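Local atomic coordinates of 8-demethyl-8-aminoriboflavin-5'-phosphate synthase (Streptomyces davawensis, PDB entry 5MLD), a protein that replaces the C-8 methyl group of riboflavin-5'-phosphate (FMN) with an amino group from glutamate, a step in the biosynthesis of the antibiotic roseoflavin. Residues Ile45-Glu50 with Glu69-Trp74; Glu50-Asp55 with Gly63-Arg68. All coordinates share one frame; numbering follows the deposited sequence.

Contact 1 of 2, residues Ile45-Glu50 with Glu69-Trp74; sequences IDHDIE and EDEWPW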
loop_
_atom_site.group_PDB
_atom_site.type_symbol
_atom_site.label_atom_id
_atom_site.label_comp_id
_atom_site.label_asym_id
_atom_site.label_seq_id
_atom_site.Cartn_x
_atom_site.Cartn_y
_atom_site.Cartn_z
ATOM N N ILE A 45 4.492 2.559 24.196
ATOM C CA ILE A 45 3.200 2.876 24.801
ATOM C C ILE A 45 3.313 3.048 26.313
ATOM O O ILE A 45 2.423 3.648 26.935
ATOM C CB ILE A 45 2.147 1.801 24.438
ATOM C CG1 ILE A 45 0.724 2.323 24.651
ATOM C CG2 ILE A 45 2.337 0.509 25.236
ATOM C CD1 ILE A 45 0.286 3.317 23.629
ATOM N N ASP A 46 4.381 2.541 26.932
ATOM C CA ASP A 46 4.558 2.754 28.366
ATOM C C ASP A 46 4.880 4.194 28.695
ATOM O O ASP A 46 4.818 4.578 29.867
ATOM C CB ASP A 46 5.703 1.915 28.927
ATOM C CG ASP A 46 5.425 0.428 28.890
ATOM O OD1 ASP A 46 4.252 0.025 28.730
ATOM O OD2 ASP A 46 6.399 -0.338 29.013
ATOM N N HIS A 47 5.253 4.976 27.698
ATOM C CA HIS A 47 5.794 6.305 27.898
ATOM C C HIS A 47 4.832 7.373 27.407
ATOM O O HIS A 47 4.077 7.168 26.453
ATOM C CB HIS A 47 7.132 6.421 27.178
ATOM C CG HIS A 47 8.156 5.490 27.727
ATOM N ND1 HIS A 47 8.912 5.797 28.838
ATOM C CD2 HIS A 47 8.498 4.229 27.369
ATOM C CE1 HIS A 47 9.698 4.772 29.125
ATOM N NE2 HIS A 47 9.471 3.814 28.244
ATOM N N ASP A 48 4.888 8.527 28.071
ATOM C CA ASP A 48 3.976 9.628 27.798
ATOM C C ASP A 48 4.524 10.430 26.625
ATOM O O ASP A 48 5.406 11.270 26.792
ATOM C CB ASP A 48 3.819 10.479 29.053
ATOM C CG ASP A 48 2.882 11.641 28.860
ATOM O OD1 ASP A 48 1.985 11.564 27.995
ATOM O OD2 ASP A 48 3.056 12.645 29.580
ATOM N N ILE A 49 3.980 10.184 25.432
ATOM C CA ILE A 49 4.400 10.860 24.205
ATOM C C ILE A 49 3.196 11.597 23.637
ATOM O O ILE A 49 2.220 10.961 23.229
ATOM C CB ILE A 49 4.945 9.864 23.168
ATOM C CG1 ILE A 49 6.095 9.016 23.731
ATOM C CG2 ILE A 49 5.323 10.589 21.873
ATOM C CD1 ILE A 49 7.289 9.787 24.177
ATOM N N GLU A 50 3.272 12.932 23.580
ATOM C CA GLU A 50 2.117 13.721 23.155
ATOM C C GLU A 50 1.893 13.587 21.655
ATOM O O GLU A 50 2.822 13.751 20.858
ATOM C CB GLU A 50 2.298 15.197 23.530
ATOM C CG GLU A 50 1.149 16.081 23.050
ATOM C CD GLU A 50 -0.228 15.589 23.520
ATOM O OE1 GLU A 50 -0.403 15.297 24.731
ATOM O OE2 GLU A 50 -1.141 15.493 22.671
ATOM N N GLU A 69 5.461 19.362 28.490
ATOM C CA GLU A 69 6.607 18.512 28.785
ATOM C C GLU A 69 6.178 17.047 28.767
ATOM O O GLU A 69 5.274 16.658 29.510
ATOM C CB GLU A 69 7.175 18.898 30.150
ATOM C CG GLU A 69 8.302 18.032 30.649
ATOM C CD GLU A 69 8.764 18.431 32.043
ATOM O OE1 GLU A 69 8.636 19.624 32.401
ATOM O OE2 GLU A 69 9.257 17.548 32.779
ATOM N N ASP A 70 6.807 16.235 27.922
ATOM C CA ASP A 70 6.498 14.809 27.875
ATOM C C ASP A 70 7.821 14.044 27.829
ATOM O O ASP A 70 8.895 14.577 28.142
ATOM C CB ASP A 70 5.549 14.515 26.697
ATOM C CG ASP A 70 6.222 14.671 25.333
ATOM O OD1 ASP A 70 7.373 15.128 25.270
ATOM O OD2 ASP A 70 5.590 14.334 24.314
ATOM N N GLU A 71 7.764 12.774 27.428
ATOM C CA GLU A 71 8.953 11.933 27.361
ATOM C C GLU A 71 9.531 11.824 25.954
ATOM O O GLU A 71 10.402 10.977 25.720
ATOM C CB GLU A 71 8.650 10.531 27.883
ATOM C CG GLU A 71 8.261 10.469 29.345
ATOM C CD GLU A 71 8.087 9.040 29.799
ATOM O OE1 GLU A 71 9.069 8.277 29.760
ATOM O OE2 GLU A 71 6.960 8.668 30.151
ATOM N N TRP A 72 9.050 12.624 25.011
ATOM C CA TRP A 72 9.602 12.543 23.660
ATOM C C TRP A 72 11.077 12.941 23.579
ATOM O O TRP A 72 11.834 12.238 22.888
ATOM C CB TRP A 72 8.751 13.377 22.697
ATOM C CG TRP A 72 9.330 13.418 21.306
ATOM C CD1 TRP A 72 9.741 14.530 20.631
ATOM C CD2 TRP A 72 9.586 12.306 20.438
ATOM N NE1 TRP A 72 10.207 14.187 19.387
ATOM C CE2 TRP A 72 10.133 12.826 19.246
ATOM C CE3 TRP A 72 9.406 10.922 20.547
ATOM C CZ2 TRP A 72 10.500 12.015 18.175
ATOM C CZ3 TRP A 72 9.773 10.116 19.478
ATOM C CH2 TRP A 72 10.310 10.671 18.308
ATOM N N PRO A 73 11.551 14.023 24.215
ATOM C CA PRO A 73 12.997 14.319 24.130
ATOM C C PRO A 73 13.870 13.151 24.557
ATOM O O PRO A 73 14.871 12.845 23.892
ATOM C CB PRO A 73 13.160 15.531 25.061
ATOM C CG PRO A 73 11.836 16.225 24.973
ATOM C CD PRO A 73 10.813 15.104 24.901
ATOM N N TRP A 74 13.499 12.482 25.651
ATOM C CA TRP A 74 14.211 11.285 26.093
ATOM C C TRP A 74 14.252 10.220 24.995
ATOM O O TRP A 74 15.317 9.670 24.688
ATOM C CB TRP A 74 13.544 10.741 27.358
ATOM C CG TRP A 74 13.959 9.365 27.760
ATOM C CD1 TRP A 74 15.059 9.025 28.493
ATOM C CD2 TRP A 74 13.261 8.132 27.487
ATOM N NE1 TRP A 74 15.097 7.661 28.680
ATOM C CE2 TRP A 74 14.008 7.092 28.071
ATOM C CE3 TRP A 74 12.085 7.813 26.802
ATOM C CZ2 TRP A 74 13.617 5.751 27.993
ATOM C CZ3 TRP A 74 11.700 6.480 26.726
ATOM C CH2 TRP A 74 12.463 5.468 27.316
#

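Contact 2 of 2, residues Glu50-Asp55 with Gly63-Arg68; sequences EQEYWD and GEKARR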
loop_
_atom_site.group_PDB
_atom_site.type_symbol
_atom_site.label_atom_id
_atom_site.label_comp_id
_atom_site.label_asym_id
_atom_site.label_seq_id
_atom_site.Cartn_x
_atom_site.Cartn_y
_atom_site.Cartn_z
ATOM N N GLU A 50 3.272 12.932 23.580
ATOM C CA GLU A 50 2.117 13.721 23.155
ATOM C C GLU A 50 1.893 13.587 21.655
ATOM O O GLU A 50 2.822 13.751 20.858
ATOM C CB GLU A 50 2.298 15.197 23.530
ATOM C CG GLU A 50 1.149 16.081 23.050
ATOM C CD GLU A 50 -0.228 15.589 23.520
ATOM O OE1 GLU A 50 -0.403 15.297 24.731
ATOM O OE2 GLU A 50 -1.141 15.493 22.671
ATOM N N GLN A 51 0.648 13.281 21.276
ATOM C CA GLN A 51 0.276 13.085 19.880
ATOM C C GLN A 51 -0.045 14.396 19.169
ATOM O O GLN A 51 0.144 14.503 17.951
ATOM C CB GLN A 51 -0.943 12.158 19.804
ATOM C CG GLN A 51 -1.500 11.930 18.406
ATOM C CD GLN A 51 -2.757 11.077 18.441
ATOM O OE1 GLN A 51 -3.530 11.129 19.401
ATOM N NE2 GLN A 51 -2.944 10.259 17.418
ATOM N N GLU A 52 -0.546 15.387 19.896
ATOM C CA GLU A 52 -1.045 16.594 19.255
ATOM C C GLU A 52 0.099 17.429 18.696
ATOM O O GLU A 52 1.244 17.362 19.155
ATOM C CB GLU A 52 -1.867 17.432 20.236
ATOM C CG GLU A 52 -3.218 16.816 20.555
ATOM C CD GLU A 52 -3.907 17.472 21.732
ATOM O OE1 GLU A 52 -3.774 18.709 21.895
ATOM O OE2 GLU A 52 -4.597 16.750 22.490
ATOM N N TYR A 53 -0.238 18.228 17.688
ATOM C CA TYR A 53 0.728 19.030 16.948
ATOM C C TYR A 53 0.508 20.511 17.206
ATOM O O TYR A 53 -0.632 20.998 17.214
ATOM C CB TYR A 53 0.621 18.772 15.436
ATOM C CG TYR A 53 1.656 19.555 14.641
ATOM C CD1 TYR A 53 1.414 20.871 14.243
ATOM C CD2 TYR A 53 2.886 18.989 14.323
ATOM C CE1 TYR A 53 2.358 21.595 13.531
ATOM C CE2 TYR A 53 3.837 19.701 13.601
ATOM C CZ TYR A 53 3.569 21.010 13.221
ATOM O OH TYR A 53 4.508 21.725 12.520
ATOM N N TRP A 54 1.604 21.243 17.355
ATOM C CA TRP A 54 1.514 22.694 17.345
ATOM C C TRP A 54 2.773 23.249 16.700
ATOM O O TRP A 54 3.858 22.702 16.899
ATOM C CB TRP A 54 1.341 23.268 18.765
ATOM C CG TRP A 54 1.457 24.767 18.792
ATOM C CD1 TRP A 54 0.439 25.681 18.697
ATOM C CD2 TRP A 54 2.665 25.523 18.890
ATOM N NE1 TRP A 54 0.946 26.959 18.739
ATOM C CE2 TRP A 54 2.311 26.886 18.860
ATOM C CE3 TRP A 54 4.017 25.178 19.014
ATOM C CZ2 TRP A 54 3.261 27.901 18.940
ATOM C CZ3 TRP A 54 4.950 26.185 19.097
ATOM C CH2 TRP A 54 4.567 27.531 19.059
ATOM N N ASP A 55 2.602 24.309 15.896
ATOM C CA ASP A 55 3.666 25.248 15.534
ATOM C C ASP A 55 3.067 26.655 15.508
ATOM O O ASP A 55 1.890 26.850 15.814
ATOM C CB ASP A 55 4.357 24.869 14.209
ATOM C CG ASP A 55 3.434 24.919 13.003
ATOM O OD1 ASP A 55 2.439 25.674 13.002
ATOM O OD2 ASP A 55 3.732 24.192 12.019
ATOM N N GLY A 63 -2.571 25.006 21.334
ATOM C CA GLY A 63 -1.355 24.229 21.321
ATOM C C GLY A 63 -0.723 23.953 22.662
ATOM O O GLY A 63 0.291 23.251 22.701
ATOM N N GLU A 64 -1.288 24.460 23.764
ATOM C CA GLU A 64 -0.661 24.243 25.065
ATOM C C GLU A 64 -0.423 22.760 25.325
ATOM O O GLU A 64 0.671 22.365 25.739
ATOM C CB GLU A 64 -1.510 24.847 26.178
ATOM C CG GLU A 64 -1.252 26.315 26.433
ATOM C CD GLU A 64 -2.348 26.937 27.276
ATOM O OE1 GLU A 64 -2.794 28.060 26.949
ATOM O OE2 GLU A 64 -2.779 26.278 28.251
ATOM N N LYS A 65 -1.435 21.919 25.076
ATOM C CA LYS A 65 -1.264 20.485 25.313
ATOM C C LYS A 65 -0.193 19.895 24.398
ATOM O O LYS A 65 0.625 19.075 24.834
ATOM C CB LYS A 65 -2.596 19.755 25.125
ATOM C CG LYS A 65 -2.543 18.260 25.450
ATOM C CD LYS A 65 -3.940 17.659 25.436
ATOM C CE LYS A 65 -3.916 16.175 25.791
ATOM N NZ LYS A 65 -3.462 15.304 24.675
ATOM N N ALA A 66 -0.173 20.307 23.126
ATOM C CA ALA A 66 0.880 19.846 22.226
ATOM C C ALA A 66 2.261 20.266 22.711
ATOM O O ALA A 66 3.231 19.528 22.518
ATOM C CB ALA A 66 0.641 20.368 20.816
ATOM N N ARG A 67 2.378 21.429 23.351
ATOM C CA ARG A 67 3.691 21.917 23.768
ATOM C C ARG A 67 4.142 21.378 25.121
ATOM O O ARG A 67 5.237 21.725 25.571
ATOM C CB ARG A 67 3.699 23.455 23.822
ATOM C CG ARG A 67 3.668 24.127 22.463
ATOM C CD ARG A 67 3.839 25.649 22.558
ATOM N NE ARG A 67 2.897 26.273 23.485
ATOM C CZ ARG A 67 1.668 26.677 23.163
ATOM N NH1 ARG A 67 1.204 26.521 21.929
ATOM N NH2 ARG A 67 0.889 27.239 24.085
ATOM N N ARG A 68 3.340 20.556 25.785
ATOM C CA ARG A 68 3.627 20.215 27.170
ATOM C C ARG A 68 4.907 19.379 27.287
ATOM O O ARG A 68 5.396 18.789 26.325
ATOM C CB ARG A 68 2.443 19.475 27.782
ATOM C CG ARG A 68 2.287 18.042 27.317
ATOM C CD ARG A 68 0.931 17.490 27.717
ATOM N NE ARG A 68 0.728 16.161 27.152
ATOM C CZ ARG A 68 1.233 15.045 27.675
ATOM N NH1 ARG A 68 1.982 15.086 28.771
ATOM N NH2 ARG A 68 1.008 13.883 27.088
HETATM O O HOH W 1 -2.632 21.005 21.551
HETATM O O HOH W 2 3.542 17.423 20.646
#

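Contact 1 of 2, residues Ile45-Glu50 with Glu69-Trp74
Asp48 and Glu71 join the two backbones where the loop runs past the start of helix 72-81: Glu71 N donates to Asp48 O over 2.9 Å, with the CA atoms of the two residues 5.5 Å apart. Glu71, at the N-cap position, returns its carboxylate to the same loop. Its chi1 of -64° sets CG beside its own backbone N, and from there the extended chain carries each oxygen to a different donor. OE1 accepts a hydrogen bond from His47 ND1 at 2.7 Å on its syn side, close to the imidazole plane; OE2 is reached from above the carboxylate plane by Asp48 N, also at 2.9 Å. One face of the His47 ring lies under the indole of Trp74, whose CZ3 lies over the ring centre, 3.5 Å above the plane, the two planes inclined at 33°. Asp70 serves the next stretch of the loop. Its OD2 uses the anti lone pair for Glu50 N at 2.8 Å, while OD1 accepts from Trp72 N in an Asx turn. Ile49 CD1 packs against the backbone at Glu71 and Trp72, 4.1 Å from Trp72 CB, and its side chain also touches Ile103 of helix 98-107. Two acidic side chains thus satisfy backbone N-H groups of the loop and the first turn of the helix, and the Glu71 carboxylate would favour a protonated His47.

Contact 2 of 2, residues Glu50-Asp55 with Gly63-Arg68
Glu50 and Glu52 face Lys65 and Arg68 in a salt-bridge network. Arg68 grips Glu50 side-on, NE (2.8 Å) and NH2 both donating to OE1 from its anti side, with the carboxylate turned 77° from the guanidinium plane. Lys65 NZ enters on the syn side and bridges OE1 and OE2 of Glu50; the bend at chi4 (-77°) also leaves it 2.9 Å from Glu52 OE2, above that carboxylate's plane. Glu50 OE2 accepts Glu52 N as well, so its own segment and the opposing one both hold the carboxylate. Arg14 of the second subunit is a further partner of Glu52 OE2, and Asp48 one of Arg68 NH2.

Two waters add hydrogen bonds: one links Glu52 OE1 to Ala66 N, the other Glu52 O to Ala66 O.

The aromatic and apolar contacts centre on Trp54. Arg67 CD lies over its six-membered ring in a CH-pi contact, 3.7 Å from the centroid, and Arg67 CZ stands over the face as a cation-pi partner, 4.4 Å from the centroid of the five-membered ring. The guanidinium is steeply tilted, 74° to the indole, so NH1 leads toward the face while it also hydrogen-bonds to Trp60 O. Ala66 CB packs on Trp54 CB at 3.6 Å, and Gly63 CA approaches Trp54 CD1 to 3.5 Å.

Both segments belong to the long connection between strand 38-43 and helix 72-81; Lys106 of helix 98-107 reaches Glu50 O, and two further subunits meet Tyr53.

In the fold
Both contacts lie in the connection from strand 38-43, which pairs in parallel with strand 4-9 in the flavodoxin-like sheet, to helix 72-81. Contact 2 is nested inside contact 1 along the chain: the loop runs outward through 45-50 and 50-55, then returns through 63-68 and 69-74 to the helix. Their centres are about 12 Å apart. They share Glu50, and the Asp48 OD1 to Arg68 NH2 salt bridge, 2.7 Å, ties them directly. Contact 1 closes the excursion at its base beside the helix start, whereas contact 2 joins the outer part, its centre about 22 Å from the centre of the chain, where Glu52 and Tyr53 meet the second subunit and the side chain of Tyr53 lies about 5 Å from a bound 8-demethyl-8-aminoriboflavin-5'-phosphate.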